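Local structure of succinyl-CoA ligase (ADP-forming) subunit alpha (Methanosaeta concilii, 6HXI) at residues P117-Q120 with S121-M124; R313-Y316 with D317-L320; L443-G447 with P448-G452; P611-E614 with E615-C618. The protein binds coenzyme A and joins a region of the CoA-ligase family to a region of the citrate synthase family within an assembly of eight protein chains. One frame throughout, in Å; residues are numbered along the deposited sequence. Where two conformers were deposited one is given.

The four contacts follow one another along the chain without touching. Contacts 1 and 2 each span about two turns, at the start of helix 118-130 and within helix 308-322, about 32 Å apart between nearest atoms. Contacts 3 and 4 lie on the opposite side of the chain's centre, separated by about 22 Å between nearest atoms; contacts 2 and 4 are the most distant, with centres about 101 Å apart. Coenzyme A comes near two of them: a bound molecule is about 11 Å from the side chain of Gln120 in contact 1, and one is about 13 Å from the side chain of Arg449 in contact 3. Contacts 1, 3 and 4 also meet other chains.

Contact 1 of 4, residues P117-Q120 with S121-M124; sequences PERQ and SRVM
Pro117 and Ser121 are joined by the bond that opens helix 118-130: Ser121 N donates to Pro117 O at 3.1 Å, and the same four-residue step repeats in Arg122 to Glu118, Val123 to Arg119 and Met124 to Gln120, where Met124 N lies 2.9 Å from Gln120 O. Pro117 holds the N-cap position; its ring restricts phi (-52°), which suits the extended backbone leading into the helix, though it offers no side-chain cap. Among the side chains Arg122 does most of the touching, in the conformer described here. With CG beside the backbone N (chi1 -75°) and a bend at chi3 (-70°), the guanidinium folds back over the preceding turn. One of its faces looks on Glu118 O and Arg119 CA, both offset toward the rim, and NH1 comes within 3.6 Å of Arg119 CA. At its edge, in plane, sit two waters. Water 1 accepts from Arg122 NH2 at 2.9 Å and donates to Glu118 OE1 at 2.7 Å; water 2 accepts from Arg122 NH1 at 2.8 Å and from Arg119 NH2 at 2.9 Å. Tyr207 adds a cation-pi contact to Arg122, and Glu118 OE1 has its strongest partner in Gln3 of the citrate lyase chain. Met124 curls CG over Gln120 O, at 3.3 Å, and packs on Phe94 of helix 93-102. Helix 118-130 is the beta-alpha-beta crossover between strands 108-111 and 134-136. Water 2 thus bridges two guanidinium groups, whose proximity is probably eased by Asp129 of the citrate lyase chain, in long, weak ion pairs with both.

Contact 2 of 4, residues R313-Y316 with D317-L320; sequences RQVY and DMLL
Arg313 and Asp317 begin a run of four regular helical bonds within helix 308-322, from Asp317 N to Arg313 O at 3.0 Å through to Leu320 N to Tyr316 O at 2.9 Å. Tyr316 leads the side chains. Because its CG lies anti to the backbone N (chi1 173°), the ring trails along the helix toward Leu320, whose CD1 comes obliquely to within 3.7 Å of Tyr316 CE2. Leu320 CG is also near, 3.9 Å from the same CE2. The next residue, Asp317, crosses the Tyr316 side chain at about a right angle, with the carboxylate and ring planes 51° apart; OD1 is 3.9 Å from Tyr316 CD2. Val315 and Met318 run side by side, pointing the same way, and the Met318 chain bends at chi3 so that CE lies 4.0 Å from Val315 CG1. Val315, Tyr316 and Leu319 all press on Met227 of strand 227-233, a place for bulky apolar groups, whereas the exposed Arg313 and Asp317 suit the outer side. Their charges are opposite but not in contact, Arg313 NE being 4.9 Å from Asp317 OD2, so any electrostatic gain is probably modest, and the helix is held here mainly by backbone bonds and apolar packing.

Contact 3 of 4, residues L443-G447 with P448-G452; sequences LLTIG and PRFGG
Phe450 O is gripped from two sources: Gly447 N donates to it at 3.0 Å, and the CA-H of Ile446 makes a weaker contact, with Ile446 CA 3.3 Å away. Gly447 and Gly451 form a single beta bridge across this loop between helices 435-443 and 453-466, in the citrate synthase family region and at an interface between copies of the protein. A water also bridges the two segments, water 3 donating to Thr445 O at 2.7 Å and accepting from Phe450 N at 2.9 Å. The Phe450 ring leans back over the first segment, its CG anti to the backbone N (chi1 175°). There it meets Ile446 CG1 obliquely, CE2 lying 3.6 Å from that atom, and Thr445 OG1, 3.4 Å from CD2; the hydroxyl itself is hydrogen-bonded to Gly442 O. Phe576 stacks edge-to-face on the same ring, and an acetate ion, probably from the crystallisation liquor, lies about 3 Å from the Phe450 side chain. The glycines suit their places: Gly451 has a positive phi (95°), which glycine adopts readily, while Gly447 leaves room for the ring of Pro448. In the second subunit, another copy, Lys433 donates to Leu444 O and Ile446 O, and Ser596 O accepts from Arg449 NH2. Backbone polar groups are therefore met by water, by each other and by a neighbouring subunit, while Ile446 and Phe576 pack on the Phe450 ring.

Contact 4 of 4, residues P611-E614 with E615-C618; sequences PSEE and EIQC
Glu615 and Ser612 face each other so that each binds the other's backbone, the reciprocal pattern of a capping box, here at a short turn and not at a regular helix. The glutamate chain runs out extended beyond CG, which stands beside its own backbone N (chi1 -75°), and this brings OE1 to Ser612. Ser612 N donates to OE1 of Glu615 at 2.8 Å from above the carboxylate plane, 55° out of it, whereas Ser612 OG donates to the anti lone pair of the same oxygen at 3.2 Å. In return Glu615 N donates to Ser612 OG at 3.2 Å. A small hydroxyl that can both give and accept suits this place, and the long arm of glutamate can reach back to it. Beside this pair, Pro611 and Ile616 cross at about a right angle, the compact, puckered ring packing its CG 3.7 Å from the branched CG2 of the isoleucine. Gln617 bends at chi2, turning its amide back so that NE2 donates to Glu613 O at 2.9 Å; NE2 also makes a weak hydrogen bond to Glu396 of the fourth subunit, another copy of the protein. The Glu613 carboxylate lies obliquely to that amide, the two planes 57° apart. A type I beta turn from Glu614 to Gln617 carries the chain onward. The whole lies beyond strand 606-608 and rests on the fourth subunit, where Ile616 packs on Lys394, just after helix 383-393, and Cys618 forms a disulfide with Cys555, the last residue of helix 540-555.

Contact 1 of 4, residues P117-Q120 with S121-M124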
# COMPACT_ATOMS: atom_id res chain seq x y z
N PRO B 117 19.24 11.97 48.96
CA PRO B 117 20.31 12.09 49.98
C PRO B 117 20.14 13.27 50.90
O PRO B 117 19.68 14.33 50.47
CB PRO B 117 21.59 12.23 49.15
CG PRO B 117 21.27 11.53 47.89
CD PRO B 117 19.82 11.84 47.61
N GLU B 118 20.51 13.09 52.17
CA GLU B 118 20.42 14.13 53.20
C GLU B 118 21.28 15.33 52.84
O GLU B 118 20.83 16.47 53.02
CB GLU B 118 20.78 13.55 54.57
CG GLU B 118 19.70 12.62 55.10
CD GLU B 118 20.04 11.70 56.26
OE1 GLU B 118 21.09 11.89 56.90
OE2 GLU B 118 19.22 10.79 56.54
N ARG B 119 22.48 15.09 52.24
CA ARG B 119 23.37 16.16 51.80
C ARG B 119 22.74 17.07 50.71
O ARG B 119 22.83 18.30 50.81
CB ARG B 119 24.75 15.63 51.37
CG ARG B 119 25.62 16.73 50.78
CD ARG B 119 27.10 16.45 50.73
NE ARG B 119 27.78 17.61 50.15
CZ ARG B 119 28.12 18.71 50.81
NH1 ARG B 119 28.71 19.72 50.18
NH2 ARG B 119 27.86 18.82 52.11
N GLN B 120 22.08 16.47 49.71
CA GLN B 120 21.36 17.13 48.63
C GLN B 120 20.22 17.99 49.17
O GLN B 120 20.07 19.15 48.76
CB GLN B 120 20.83 16.10 47.64
CG GLN B 120 21.92 15.49 46.74
CD GLN B 120 21.38 14.46 45.77
OE1 GLN B 120 20.20 14.44 45.43
NE2 GLN B 120 22.23 13.55 45.33
N SER B 121 19.44 17.45 50.14
CA SER B 121 18.33 18.18 50.79
C SER B 121 18.85 19.40 51.55
O SER B 121 18.24 20.46 51.46
CB SER B 121 17.53 17.27 51.69
OG SER B 121 16.85 16.36 50.85
N ARG B 122 19.97 19.25 52.30
CA ARG B 122 20.60 20.35 53.02
C ARG B 122 21.05 21.45 52.04
O ARG B 122 20.85 22.63 52.30
CB ARG B 122 21.81 19.87 53.82
CG ARG B 122 21.49 19.10 55.07
CD ARG B 122 22.69 19.00 55.98
NE ARG B 122 23.75 18.14 55.45
CZ ARG B 122 23.78 16.81 55.60
NH1 ARG B 122 24.78 16.11 55.09
NH2 ARG B 122 22.84 16.20 56.30
N VAL B 123 21.63 21.05 50.89
CA VAL B 123 22.07 22.00 49.85
C VAL B 123 20.85 22.71 49.21
O VAL B 123 20.93 23.90 48.95
CB VAL B 123 23.03 21.39 48.81
CG1 VAL B 123 23.30 22.35 47.65
CG2 VAL B 123 24.35 20.96 49.47
N MET B 124 19.71 22.00 49.03
CA MET B 124 18.49 22.60 48.49
C MET B 124 17.89 23.60 49.47
O MET B 124 17.54 24.71 49.06
CB MET B 124 17.46 21.52 48.11
CG MET B 124 17.89 20.70 46.91
SD MET B 124 16.63 19.59 46.24
CE MET B 124 16.59 18.33 47.47
O HOH W 1 23.31 13.41 56.88
O HOH W 2 27.27 16.68 54.02

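Contact 2 of 4, residues R313-Y316 with D317-L320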
# COMPACT_ATOMS: atom_id res chain seq x y z
N ARG B 313 -11.30 20.71 68.34
CA ARG B 313 -12.68 21.11 68.68
C ARG B 313 -12.70 22.07 69.86
O ARG B 313 -13.44 23.06 69.82
CB ARG B 313 -13.54 19.87 68.99
CG ARG B 313 -15.04 20.13 69.10
CD ARG B 313 -15.80 18.84 68.92
NE ARG B 313 -17.25 19.03 68.91
CZ ARG B 313 -18.10 18.33 68.16
NH1 ARG B 313 -17.65 17.41 67.32
NH2 ARG B 313 -19.40 18.56 68.23
N GLN B 314 -11.87 21.81 70.89
CA GLN B 314 -11.75 22.61 72.10
C GLN B 314 -11.20 24.00 71.81
O GLN B 314 -11.74 24.98 72.31
CB GLN B 314 -10.88 21.88 73.13
CG GLN B 314 -11.67 20.99 74.07
CD GLN B 314 -10.76 20.19 74.96
OE1 GLN B 314 -10.57 18.99 74.76
NE2 GLN B 314 -10.13 20.85 75.94
N VAL B 315 -10.12 24.07 71.00
CA VAL B 315 -9.46 25.32 70.63
C VAL B 315 -10.34 26.16 69.68
O VAL B 315 -10.40 27.38 69.84
CB VAL B 315 -8.03 25.09 70.09
CG1 VAL B 315 -7.41 26.38 69.61
CG2 VAL B 315 -7.14 24.46 71.16
N TYR B 316 -11.02 25.51 68.70
CA TYR B 316 -11.93 26.18 67.78
C TYR B 316 -13.10 26.79 68.56
O TYR B 316 -13.38 27.98 68.39
CB TYR B 316 -12.40 25.22 66.65
CG TYR B 316 -13.48 25.79 65.75
CD1 TYR B 316 -13.16 26.68 64.72
CD2 TYR B 316 -14.82 25.44 65.92
CE1 TYR B 316 -14.15 27.24 63.91
CE2 TYR B 316 -15.82 26.00 65.12
CZ TYR B 316 -15.48 26.89 64.12
OH TYR B 316 -16.47 27.44 63.33
N ASP B 317 -13.74 26.01 69.46
CA ASP B 317 -14.86 26.46 70.29
C ASP B 317 -14.49 27.69 71.11
O ASP B 317 -15.30 28.60 71.23
CB ASP B 317 -15.39 25.34 71.20
CG ASP B 317 -16.28 24.31 70.51
OD1 ASP B 317 -16.50 24.44 69.27
OD2 ASP B 317 -16.75 23.37 71.19
N MET B 318 -13.25 27.73 71.64
CA MET B 318 -12.71 28.85 72.40
C MET B 318 -12.63 30.10 71.51
O MET B 318 -12.96 31.19 71.97
CB MET B 318 -11.33 28.46 72.96
CG MET B 318 -10.55 29.61 73.56
SD MET B 318 -8.87 29.07 73.97
CE MET B 318 -8.08 29.15 72.38
N LEU B 319 -12.24 29.94 70.22
CA LEU B 319 -12.17 31.06 69.27
C LEU B 319 -13.57 31.56 68.90
O LEU B 319 -13.74 32.77 68.69
CB LEU B 319 -11.38 30.72 68.00
CG LEU B 319 -9.91 30.31 68.15
CD1 LEU B 319 -9.42 29.70 66.86
CD2 LEU B 319 -9.03 31.50 68.49
N LEU B 320 -14.57 30.63 68.85
CA LEU B 320 -15.98 30.93 68.58
C LEU B 320 -16.62 31.76 69.69
O LEU B 320 -17.41 32.65 69.39
CB LEU B 320 -16.80 29.64 68.44
CG LEU B 320 -17.16 29.14 67.05
CD1 LEU B 320 -18.19 28.04 67.17
CD2 LEU B 320 -17.75 30.24 66.16

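Contact 3 of 4, residues L443-G447 with P448-G452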
# COMPACT_ATOMS: atom_id res chain seq x y z
N LEU B 443 3.58 -5.86 -3.38
CA LEU B 443 2.46 -6.72 -2.95
C LEU B 443 1.13 -6.36 -3.57
O LEU B 443 0.28 -7.23 -3.74
CB LEU B 443 2.34 -6.73 -1.41
CG LEU B 443 3.41 -7.43 -0.61
CD1 LEU B 443 3.17 -7.24 0.85
CD2 LEU B 443 3.40 -8.90 -0.84
N LEU B 444 0.92 -5.07 -3.90
CA LEU B 444 -0.31 -4.57 -4.46
C LEU B 444 -0.51 -5.00 -5.93
O LEU B 444 -1.56 -4.72 -6.48
CB LEU B 444 -0.44 -3.05 -4.30
CG LEU B 444 -0.74 -2.55 -2.86
CD1 LEU B 444 -0.52 -1.07 -2.78
CD2 LEU B 444 -2.19 -2.95 -2.37
N THR B 445 0.43 -5.79 -6.50
CA THR B 445 0.23 -6.32 -7.85
C THR B 445 -0.42 -7.71 -7.74
O THR B 445 -0.84 -8.25 -8.75
CB THR B 445 1.54 -6.42 -8.62
OG1 THR B 445 2.37 -7.40 -7.97
CG2 THR B 445 2.25 -5.10 -8.73
N ILE B 446 -0.44 -8.29 -6.53
CA ILE B 446 -0.93 -9.66 -6.30
C ILE B 446 -2.43 -9.69 -6.39
O ILE B 446 -3.13 -9.01 -5.61
CB ILE B 446 -0.39 -10.31 -5.02
CG1 ILE B 446 1.13 -10.48 -5.03
CG2 ILE B 446 -1.12 -11.67 -4.72
CD1 ILE B 446 1.70 -10.77 -3.60
N GLY B 447 -2.91 -10.43 -7.37
CA GLY B 447 -4.33 -10.49 -7.68
C GLY B 447 -4.62 -11.51 -8.73
O GLY B 447 -3.96 -12.54 -8.78
N PRO B 448 -5.57 -11.25 -9.62
CA PRO B 448 -5.98 -12.31 -10.54
C PRO B 448 -4.94 -12.82 -11.52
O PRO B 448 -5.08 -13.96 -11.94
CB PRO B 448 -7.19 -11.70 -11.27
CG PRO B 448 -7.06 -10.20 -11.05
CD PRO B 448 -6.47 -10.08 -9.70
N ARG B 449 -3.92 -12.04 -11.89
CA ARG B 449 -2.95 -12.51 -12.89
C ARG B 449 -1.61 -12.80 -12.33
O ARG B 449 -0.86 -13.49 -12.97
CB ARG B 449 -2.81 -11.52 -14.05
CG ARG B 449 -4.09 -11.27 -14.80
CD ARG B 449 -3.87 -10.29 -15.93
NE ARG B 449 -5.15 -9.82 -16.43
CZ ARG B 449 -5.31 -8.87 -17.35
NH1 ARG B 449 -6.52 -8.59 -17.79
NH2 ARG B 449 -4.27 -8.18 -17.79
N PHE B 450 -1.27 -12.22 -11.18
CA PHE B 450 0.01 -12.49 -10.54
C PHE B 450 -0.33 -13.08 -9.16
O PHE B 450 -0.74 -12.36 -8.26
CB PHE B 450 0.86 -11.19 -10.46
CG PHE B 450 2.16 -11.35 -9.70
CD1 PHE B 450 3.18 -12.14 -10.20
CD2 PHE B 450 2.34 -10.73 -8.47
CE1 PHE B 450 4.37 -12.32 -9.48
CE2 PHE B 450 3.51 -10.93 -7.74
CZ PHE B 450 4.51 -11.75 -8.23
N GLY B 451 -0.24 -14.39 -9.05
CA GLY B 451 -0.56 -15.12 -7.82
C GLY B 451 -1.96 -15.69 -7.73
O GLY B 451 -2.18 -16.67 -7.03
N GLY B 452 -2.90 -15.13 -8.49
CA GLY B 452 -4.31 -15.51 -8.51
C GLY B 452 -4.69 -16.84 -9.10
O GLY B 452 -5.76 -17.36 -8.82
O HOH W 3 -2.56 -9.77 -10.24

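Contact 4 of 4, residues P611-E614 with E615-C618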
# COMPACT_ATOMS: atom_id res chain seq x y z
N PRO B 611 -5.40 10.76 -29.10
CA PRO B 611 -6.61 10.94 -29.92
C PRO B 611 -6.53 12.29 -30.64
O PRO B 611 -5.78 13.19 -30.22
CB PRO B 611 -7.75 10.94 -28.87
CG PRO B 611 -7.12 11.41 -27.60
CD PRO B 611 -5.69 10.92 -27.65
N SER B 612 -7.28 12.44 -31.74
CA SER B 612 -7.31 13.68 -32.52
C SER B 612 -8.18 14.72 -31.85
O SER B 612 -8.96 14.38 -30.96
CB SER B 612 -7.84 13.39 -33.92
OG SER B 612 -9.19 12.95 -33.85
N GLU B 613 -8.11 15.97 -32.34
CA GLU B 613 -8.92 17.10 -31.88
C GLU B 613 -10.43 16.78 -32.00
O GLU B 613 -11.20 17.11 -31.10
CB GLU B 613 -8.61 18.34 -32.73
CG GLU B 613 -8.17 19.54 -31.90
CD GLU B 613 -9.27 20.27 -31.16
OE1 GLU B 613 -10.08 20.95 -31.83
OE2 GLU B 613 -9.30 20.19 -29.91
N GLU B 614 -10.81 16.10 -33.09
CA GLU B 614 -12.19 15.69 -33.39
C GLU B 614 -12.66 14.62 -32.42
O GLU B 614 -13.80 14.68 -31.96
CB GLU B 614 -12.29 15.20 -34.87
CG GLU B 614 -13.65 14.67 -35.31
CD GLU B 614 -13.96 14.74 -36.79
OE1 GLU B 614 -15.13 15.00 -37.15
OE2 GLU B 614 -13.03 14.53 -37.61
N GLU B 615 -11.78 13.63 -32.10
CA GLU B 615 -12.07 12.54 -31.18
C GLU B 615 -12.33 13.02 -29.75
O GLU B 615 -13.05 12.34 -29.01
CB GLU B 615 -10.90 11.56 -31.12
CG GLU B 615 -10.78 10.65 -32.33
CD GLU B 615 -9.60 9.72 -32.19
OE1 GLU B 615 -8.51 10.06 -32.70
OE2 GLU B 615 -9.73 8.70 -31.47
N ILE B 616 -11.73 14.15 -29.33
CA ILE B 616 -11.91 14.63 -27.95
C ILE B 616 -13.13 15.55 -27.80
O ILE B 616 -13.45 15.94 -26.69
CB ILE B 616 -10.61 15.23 -27.32
CG1 ILE B 616 -10.20 16.56 -27.96
CG2 ILE B 616 -9.48 14.19 -27.36
CD1 ILE B 616 -9.03 17.25 -27.27
N GLN B 617 -13.86 15.85 -28.90
CA GLN B 617 -15.01 16.72 -28.80
C GLN B 617 -16.26 16.04 -28.20
O GLN B 617 -16.47 14.85 -28.40
CB GLN B 617 -15.34 17.39 -30.16
CG GLN B 617 -14.27 18.37 -30.67
CD GLN B 617 -13.66 19.26 -29.60
OE1 GLN B 617 -14.35 19.89 -28.77
NE2 GLN B 617 -12.36 19.35 -29.60
N CYS B 618 -17.05 16.84 -27.45
CA CYS B 618 -18.35 16.48 -26.87
C CYS B 618 -19.42 17.00 -27.82
O CYS B 618 -19.36 18.17 -28.21
CB CYS B 618 -18.53 17.08 -25.48
SG CYS B 618 -18.01 15.99 -24.12